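Local coordinates for putative sugar binding protein (PDB 3KEZ) that probably binds sugars at the outer membrane as a calcium-containing member of the SusD family of nutrient-binding proteins, at residues 80-85 with 147-152; 86-91 with 124-129. All coordinates share one frame; numbering follows the deposited sequence.

Overall arrangement
Both contacts draw on helix 80-96, whose first turns serve contact 1 and whose middle serves contact 2, and their centres lie about 6 Å apart. In contact 1 the helix meets the loop segment 147-152; in contact 2 it packs against helix 109-134. In sequence, both segments of contact 2 fall between those of contact 1. Tyr86 ties the two together, its OH lying 2.7 Å from Pro149 O in a probable hydrogen bond. Both contacts lie in the N-terminal half of the chain, away from the calcium site formed by Asn261, Gln322, Glu325, Asp329 and Asn331. A bound 1,2-ethanediol, probably from the crystallisation liquor, lies about 4 Å from the Trp82 side chain.

Contact 1 (80-85 with 147-152); sequences SHWSYL and GVPIVK
The first turns of helix 80-96 face an extended, irregular loop segment, with Trp82 and Val148 the nearest residues at 9.6 Å between their CA atoms, a gap too wide for backbone contact that the indole of Trp82 has to span. With CG anti to the backbone N (chi1 -173°), the Trp82 side chain carries its six-membered ring out to the loop, and two neighbouring carbons at the far end of that ring do the touching. CZ3 of Trp82 meets CG1 of Val148 at 3.8 Å, the two side chains running past one another in opposite directions. The next ring atom, CH2 of Trp82, lies 3.8 Å from CD of Pro149, the two side chains crossing at about a right angle. Both carbons approach the indole obliquely. Val148 presents CG1, which stands anti to its own carbonyl carbon.

The indole has further neighbours: Phe134 meets it edge-to-face, and NE1 of Trp82 makes a weak hydrogen bond to Glu446. On the loop side, Asn164 bonds to the backbone of Gly147 and Val148.

The contact lays the loop between helices 138-141 and 166-183 over the N-terminal part of helix 80-96, in the helical part of this SusD-family chain. Just 97 Å² is buried and no hydrogen bond crosses between the segments. The chemistry is therefore apolar: two carbons of the indole's six-membered ring against a valine methyl and a proline ring carbon, a buried van der Waals contact that adds to polar ties between this loop and the same helix, such as Asn93 ND2 to Val151 O.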
ATOM      1  N   SER A  80       7.575  -9.094  12.081  1.00 12.65           N
ATOM      2  CA  SER A  80       8.240  -8.064  11.281  1.00 11.86           C
ATOM      3  C   SER A  80       7.372  -6.836  10.999  1.00 12.50           C
ATOM      4  O   SER A  80       7.868  -5.735  11.004  1.00 10.52           O
ATOM      5  CB  SER A  80       8.675  -8.651   9.936  1.00 14.64           C
ATOM      6  OG  SER A  80       7.638  -9.508   9.400  1.00 11.92           O
ATOM      7  N   HIS A  81       6.088  -7.055  10.716  1.00  9.99           N
ATOM      8  CA  HIS A  81       5.192  -5.957  10.415  1.00 13.97           C
ATOM      9  C   HIS A  81       5.215  -5.020  11.607  1.00 13.45           C
ATOM     10  O   HIS A  81       5.398  -3.831  11.447  1.00 12.17           O
ATOM     11  CB  HIS A  81       3.757  -6.432  10.167  1.00 12.76           C
ATOM     12  CG  HIS A  81       3.646  -7.608   9.236  1.00  8.68           C
ATOM     13  ND1 HIS A  81       3.970  -8.906   9.606  1.00 13.39           N
ATOM     14  CD2 HIS A  81       3.201  -7.681   7.961  1.00  7.38           C
ATOM     15  CE1 HIS A  81       3.741  -9.715   8.588  1.00 12.45           C
ATOM     16  NE2 HIS A  81       3.272  -8.997   7.577  1.00  9.67           N
ATOM     17  N   TRP A  82       5.009  -5.590  12.789  1.00 12.54           N
ATOM     18  CA  TRP A  82       4.993  -4.834  14.036  1.00 12.53           C
ATOM     19  C   TRP A  82       6.314  -4.074  14.317  1.00 11.57           C
ATOM     20  O   TRP A  82       6.323  -2.822  14.479  1.00  9.99           O
ATOM     21  CB  TRP A  82       4.654  -5.836  15.153  1.00 12.50           C
ATOM     22  CG  TRP A  82       4.420  -5.240  16.490  1.00 11.67           C
ATOM     23  CD1 TRP A  82       5.341  -5.018  17.453  1.00 13.23           C
ATOM     24  CD2 TRP A  82       3.153  -4.804  17.024  1.00 11.44           C
ATOM     25  NE1 TRP A  82       4.739  -4.465  18.568  1.00 11.01           N
ATOM     26  CE2 TRP A  82       3.394  -4.318  18.322  1.00 15.06           C
ATOM     27  CE3 TRP A  82       1.848  -4.745  16.509  1.00 15.48           C
ATOM     28  CZ2 TRP A  82       2.362  -3.802  19.140  1.00 16.76           C
ATOM     29  CZ3 TRP A  82       0.828  -4.254  17.327  1.00 16.84           C
ATOM     30  CH2 TRP A  82       1.101  -3.782  18.627  1.00 15.48           C
ATOM     31  N   SER A  83       7.417  -4.843  14.320  1.00 11.66           N
ATOM     32  CA  SER A  83       8.741  -4.311  14.659  0.50 10.72           C
ATOM     33  C   SER A  83       9.230  -3.265  13.671  1.00 11.45           C
ATOM     34  O   SER A  83       9.704  -2.225  14.085  1.00  7.26           O
ATOM     35  CB  SER A  83       9.797  -5.424  14.864  0.50 11.51           C
ATOM     36  OG  SER A  83       9.671  -6.510  13.955  0.50 15.65           O
ATOM     37  N   TYR A  84       9.071  -3.528  12.367  1.00  9.55           N
ATOM     38  CA  TYR A  84       9.539  -2.607  11.357  1.00 11.41           C
ATOM     39  C   TYR A  84       8.745  -1.289  11.370  1.00 10.99           C
ATOM     40  O   TYR A  84       9.327  -0.204  11.355  1.00  9.63           O
ATOM     41  CB  TYR A  84       9.511  -3.253   9.962  1.00 12.21           C
ATOM     42  CG  TYR A  84      10.776  -4.003   9.638  1.00 14.08           C
ATOM     43  CD1 TYR A  84      11.054  -5.200  10.258  1.00 18.41           C
ATOM     44  CD2 TYR A  84      11.720  -3.487   8.718  1.00 18.20           C
ATOM     45  CE1 TYR A  84      12.226  -5.884  10.005  1.00 17.30           C
ATOM     46  CE2 TYR A  84      12.923  -4.169   8.461  1.00 16.90           C
ATOM     47  CZ  TYR A  84      13.148  -5.384   9.096  1.00 19.94           C
ATOM     48  OH  TYR A  84      14.317  -6.105   8.880  1.00 24.71           O
ATOM     49  N   LEU A  85       7.420  -1.390  11.459  1.00  9.28           N
ATOM     50  CA  LEU A  85       6.601  -0.177  11.487  1.00  9.76           C
ATOM     51  C   LEU A  85       6.854   0.667  12.754  1.00  9.52           C
ATOM     52  O   LEU A  85       6.931   1.901  12.676  1.00  9.72           O
ATOM     53  CB  LEU A  85       5.122  -0.518  11.252  1.00  9.11           C
ATOM     54  CG  LEU A  85       4.907  -0.978   9.809  1.00 10.46           C
ATOM     55  CD1 LEU A  85       3.596  -1.661   9.606  1.00  8.81           C
ATOM     56  CD2 LEU A  85       5.132   0.162   8.783  1.00 17.00           C
ATOM     57  N   GLY A 147      -7.179  -0.714  17.765  1.00 10.85           N
ATOM     58  CA  GLY A 147      -6.112  -0.555  16.803  1.00 12.00           C
ATOM     59  C   GLY A 147      -4.802  -1.042  17.424  1.00 11.73           C
ATOM     60  O   GLY A 147      -4.704  -2.208  17.844  1.00 12.10           O
ATOM     61  N   VAL A 148      -3.828  -0.139  17.498  1.00  9.34           N
ATOM     62  CA  VAL A 148      -2.513  -0.414  18.097  1.00  8.92           C
ATOM     63  C   VAL A 148      -2.130   0.758  19.003  1.00 11.14           C
ATOM     64  O   VAL A 148      -2.804   1.784  18.997  1.00  8.67           O
ATOM     65  CB  VAL A 148      -1.455  -0.602  17.020  1.00  9.39           C
ATOM     66  CG1 VAL A 148      -1.821  -1.790  16.104  1.00 10.11           C
ATOM     67  CG2 VAL A 148      -1.303   0.706  16.209  1.00  7.15           C
ATOM     68  N   PRO A 149      -1.038   0.630  19.781  1.00 11.02           N
ATOM     69  CA  PRO A 149      -0.590   1.789  20.525  1.00  9.96           C
ATOM     70  C   PRO A 149      -0.097   2.933  19.668  1.00 10.00           C
ATOM     71  O   PRO A 149       0.725   2.738  18.780  1.00  9.59           O
ATOM     72  CB  PRO A 149       0.595   1.244  21.356  1.00 11.60           C
ATOM     73  CG  PRO A 149       0.294  -0.216  21.508  1.00 12.90           C
ATOM     74  CD  PRO A 149      -0.303  -0.587  20.174  1.00  9.90           C
ATOM     75  N   ILE A 150      -0.569   4.126  19.991  1.00  9.14           N
ATOM     76  CA  ILE A 150      -0.109   5.372  19.388  1.00 11.01           C
ATOM     77  C   ILE A 150       1.122   5.758  20.212  1.00 12.29           C
ATOM     78  O   ILE A 150       1.012   6.045  21.405  1.00 12.92           O
ATOM     79  CB  ILE A 150      -1.198   6.453  19.500  1.00  9.51           C
ATOM     80  CG1 ILE A 150      -2.427   6.045  18.642  1.00  8.39           C
ATOM     81  CG2 ILE A 150      -0.648   7.849  19.093  1.00 15.77           C
ATOM     82  CD1 ILE A 150      -3.738   6.788  19.014  1.00  5.72           C
ATOM     83  N   VAL A 151       2.266   5.768  19.556  1.00 14.08           N
ATOM     84  CA  VAL A 151       3.543   6.092  20.162  1.00 13.03           C
ATOM     85  C   VAL A 151       4.068   7.323  19.469  1.00 10.44           C
ATOM     86  O   VAL A 151       4.368   7.290  18.283  1.00 13.96           O
ATOM     87  CB  VAL A 151       4.524   4.926  19.958  1.00 15.20           C
ATOM     88  CG1 VAL A 151       5.904   5.286  20.526  1.00 18.86           C
ATOM     89  CG2 VAL A 151       3.962   3.647  20.595  1.00 12.66           C
ATOM     90  N   LYS A 152       4.167   8.421  20.202  1.00 11.38           N
ATOM     91  CA  LYS A 152       4.564   9.695  19.619  1.00 12.84           C
ATOM     92  C   LYS A 152       5.861  10.247  20.218  1.00 14.19           C
ATOM     93  O   LYS A 152       6.362  11.290  19.777  1.00 12.42           O
ATOM     94  CB  LYS A 152       3.408  10.703  19.761  1.00 14.73           C
ATOM     95  CG  LYS A 152       2.310  10.456  18.716  1.00 16.62           C
ATOM     96  CD  LYS A 152       1.068  11.238  18.935  1.00 20.80           C
ATOM     97  CE  LYS A 152       1.182  12.632  18.379  1.00 22.34           C
ATOM     98  NZ  LYS A 152      -0.132  13.289  18.562  1.00 16.83           N
TER

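Contact 2 (86-91 with 124-129)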
ATOM      1  N   TYR A  86       7.028   0.027  13.918  1.00 11.67           N
ATOM      2  CA  TYR A  86       7.292   0.769  15.130  1.00 10.55           C
ATOM      3  C   TYR A  86       8.704   1.342  15.128  1.00 12.64           C
ATOM      4  O   TYR A  86       8.942   2.436  15.667  1.00 10.28           O
ATOM      5  CB  TYR A  86       7.007  -0.059  16.401  1.00  8.89           C
ATOM      6  CG  TYR A  86       5.544   0.080  16.804  1.00 12.19           C
ATOM      7  CD1 TYR A  86       5.001   1.333  17.169  1.00 10.18           C
ATOM      8  CD2 TYR A  86       4.682  -1.015  16.737  1.00 18.49           C
ATOM      9  CE1 TYR A  86       3.675   1.470  17.478  1.00  7.46           C
ATOM     10  CE2 TYR A  86       3.350  -0.896  17.051  1.00 13.28           C
ATOM     11  CZ  TYR A  86       2.841   0.339  17.412  1.00 10.59           C
ATOM     12  OH  TYR A  86       1.525   0.421  17.753  1.00 10.21           O
ATOM     13  N   SER A  87       9.648   0.630  14.518  1.00 13.36           N
ATOM     14  CA  SER A  87      10.988   1.195  14.283  1.00 10.58           C
ATOM     15  C   SER A  87      10.949   2.492  13.476  1.00 11.60           C
ATOM     16  O   SER A  87      11.539   3.510  13.867  1.00 11.18           O
ATOM     17  CB  SER A  87      11.848   0.175  13.553  1.00 13.49           C
ATOM     18  OG  SER A  87      13.127   0.691  13.324  1.00 16.50           O
ATOM     19  N   ILE A  88      10.263   2.443  12.338  1.00  9.38           N
ATOM     20  CA  ILE A  88      10.025   3.588  11.496  1.00 11.21           C
ATOM     21  C   ILE A  88       9.362   4.756  12.280  1.00 10.05           C
ATOM     22  O   ILE A  88       9.852   5.909  12.278  1.00 10.95           O
ATOM     23  CB  ILE A  88       9.160   3.176  10.257  1.00  9.09           C
ATOM     24  CG1 ILE A  88       9.966   2.298   9.306  1.00 13.02           C
ATOM     25  CG2 ILE A  88       8.575   4.423   9.573  1.00  6.92           C
ATOM     26  CD1 ILE A  88       9.100   1.493   8.360  1.00 14.36           C
ATOM     27  N   ILE A  89       8.258   4.463  12.951  1.00  9.50           N
ATOM     28  CA  ILE A  89       7.590   5.482  13.804  1.00  9.59           C
ATOM     29  C   ILE A  89       8.544   6.088  14.863  1.00  5.95           C
ATOM     30  O   ILE A  89       8.569   7.297  15.060  1.00  9.89           O
ATOM     31  CB  ILE A  89       6.298   4.891  14.523  1.00  9.24           C
ATOM     32  CG1 ILE A  89       5.231   4.543  13.471  1.00  7.87           C
ATOM     33  CG2 ILE A  89       5.850   5.855  15.638  1.00 10.31           C
ATOM     34  CD1 ILE A  89       3.975   3.708  13.992  1.00  7.07           C
ATOM     35  N   GLN A  90       9.329   5.263  15.542  1.00  9.19           N
ATOM     36  CA  GLN A  90      10.286   5.818  16.536  1.00  9.65           C
ATOM     37  C   GLN A  90      11.235   6.844  15.916  1.00  9.95           C
ATOM     38  O   GLN A  90      11.497   7.873  16.510  1.00  8.23           O
ATOM     39  CB  GLN A  90      11.134   4.726  17.202  1.00 11.43           C
ATOM     40  CG  GLN A  90      10.479   3.963  18.292  1.00 19.14           C
ATOM     41  CD  GLN A  90      10.215   4.799  19.524  1.00 18.69           C
ATOM     42  OE1 GLN A  90      11.136   5.143  20.273  1.00 21.76           O
ATOM     43  NE2 GLN A  90       8.958   5.117  19.749  1.00  9.71           N
ATOM     44  N   ASN A  91      11.759   6.565  14.717  1.00 12.02           N
ATOM     45  CA  ASN A  91      12.672   7.524  14.059  1.00 10.27           C
ATOM     46  C   ASN A  91      11.977   8.769  13.506  1.00  8.25           C
ATOM     47  O   ASN A  91      12.578   9.877  13.447  1.00  9.44           O
ATOM     48  CB  ASN A  91      13.515   6.791  13.004  1.00 11.05           C
ATOM     49  CG  ASN A  91      14.585   5.910  13.655  1.00 14.72           C
ATOM     50  OD1 ASN A  91      15.562   6.419  14.179  1.00 11.97           O
ATOM     51  ND2 ASN A  91      14.357   4.605  13.687  1.00 21.33           N
ATOM     52  N   GLY A 124       2.269   8.691   9.540  1.00 11.63           N
ATOM     53  CA  GLY A 124       0.873   8.426   9.200  1.00 12.37           C
ATOM     54  C   GLY A 124       0.705   7.124   8.418  1.00 11.42           C
ATOM     55  O   GLY A 124      -0.184   6.326   8.717  1.00 13.92           O
HETATM   56  N   MSE A 125       1.553   6.934   7.402  1.00 11.60           N
HETATM   57  CA  MSE A 125       1.589   5.705   6.635  1.00 10.44           C
HETATM   58  C   MSE A 125       1.825   4.512   7.520  1.00  9.82           C
HETATM   59  O   MSE A 125       1.131   3.485   7.408  1.00  9.41           O
HETATM   60  CB  MSE A 125       2.669   5.777   5.554  1.00  8.96           C
HETATM   61  CG  MSE A 125       2.744   4.549   4.692  1.00 11.75           C
HETATM   62 SE   MSE A 125       4.311   4.697   3.525  0.75 11.66          SE
HETATM   63  CE  MSE A 125       3.906   6.410   2.674  1.00 16.33           C
ATOM     64  N   ALA A 126       2.833   4.610   8.368  1.00  9.24           N
ATOM     65  CA  ALA A 126       3.224   3.442   9.177  1.00  9.10           C
ATOM     66  C   ALA A 126       2.122   3.091  10.187  1.00 10.58           C
ATOM     67  O   ALA A 126       1.807   1.900  10.383  1.00  8.52           O
ATOM     68  CB  ALA A 126       4.568   3.688   9.882  1.00  9.59           C
ATOM     69  N   LEU A 127       1.531   4.109  10.828  1.00  9.77           N
ATOM     70  CA  LEU A 127       0.462   3.847  11.788  1.00  8.16           C
ATOM     71  C   LEU A 127      -0.793   3.341  11.043  1.00 10.22           C
ATOM     72  O   LEU A 127      -1.481   2.458  11.543  1.00  8.28           O
ATOM     73  CB  LEU A 127       0.140   5.059  12.672  1.00  9.87           C
ATOM     74  CG  LEU A 127      -0.984   4.931  13.744  1.00 11.21           C
ATOM     75  CD1 LEU A 127      -0.707   3.759  14.648  1.00 15.30           C
ATOM     76  CD2 LEU A 127      -1.092   6.259  14.534  1.00  9.55           C
ATOM     77  N   PHE A 128      -1.049   3.841   9.836  1.00 10.67           N
ATOM     78  CA  PHE A 128      -2.167   3.321   9.014  1.00 10.74           C
ATOM     79  C   PHE A 128      -1.967   1.826   8.722  1.00 11.90           C
ATOM     80  O   PHE A 128      -2.897   1.023   8.891  1.00  9.38           O
ATOM     81  CB  PHE A 128      -2.327   4.139   7.729  1.00 11.22           C
ATOM     82  CG  PHE A 128      -3.427   3.650   6.809  1.00 11.44           C
ATOM     83  CD1 PHE A 128      -4.746   3.630   7.214  1.00 10.06           C
ATOM     84  CD2 PHE A 128      -3.138   3.259   5.494  1.00 10.18           C
ATOM     85  CE1 PHE A 128      -5.759   3.239   6.328  1.00 13.38           C
ATOM     86  CE2 PHE A 128      -4.125   2.850   4.645  1.00 10.21           C
ATOM     87  CZ  PHE A 128      -5.431   2.866   5.038  1.00 10.40           C
ATOM     88  N   ASP A 129      -0.752   1.434   8.338  1.00 10.43           N
ATOM     89  CA  ASP A 129      -0.494   0.028   8.079  1.00 11.11           C
ATOM     90  C   ASP A 129      -0.661  -0.816   9.339  1.00  7.53           C
ATOM     91  O   ASP A 129      -1.265  -1.890   9.292  1.00 11.23           O
ATOM     92  CB  ASP A 129       0.875  -0.189   7.397  1.00  5.82           C
ATOM     93  CG  ASP A 129       0.789  -0.118   5.894  1.00 20.10           C
ATOM     94  OD1 ASP A 129      -0.153  -0.743   5.369  1.00 22.85           O
ATOM     95  OD2 ASP A 129       1.620   0.573   5.232  1.00 16.98           O
TER
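This contact belongs to the helical, TPR-like part of the SusD-family fold, where helices 80-96 and 109-134 pack in a near-antiparallel pair: the short segments' axes come within 9.2 Å, with 150° between their N-to-C directions. The closest backbones are those of Ile89 and Ala126, whose CA atoms stand 6.7 Å apart. Ala126 supplies a single methyl, and two isoleucines of the facing helix close on it. CG1 of Ile89 reaches Ala126 CB at 3.7 Å, and CG2 of Ile88, the branch anti to its backbone N, touches the same CB at 4.1 Å. Since Ile89 runs on extended (chi2 170°), its CD1 passes beyond the alanine and lies 4.0 Å from the backbone N of Leu127 and 4.3 Å from Leu127 CB.

No hydrogen bond crosses the interface, and all four touching residues are buried. Around them, Ile88 also meets Thr33 and Met34 of helix 20-34, while Leu127 packs on Ile173 of helix 166-183. The small Ala126 side chain thus lies at the point of nearest backbone approach, with branched residues facing it. The antiparallel pairing of neighbouring helices is consistent with the TPR-like helical framework of SusD-family proteins.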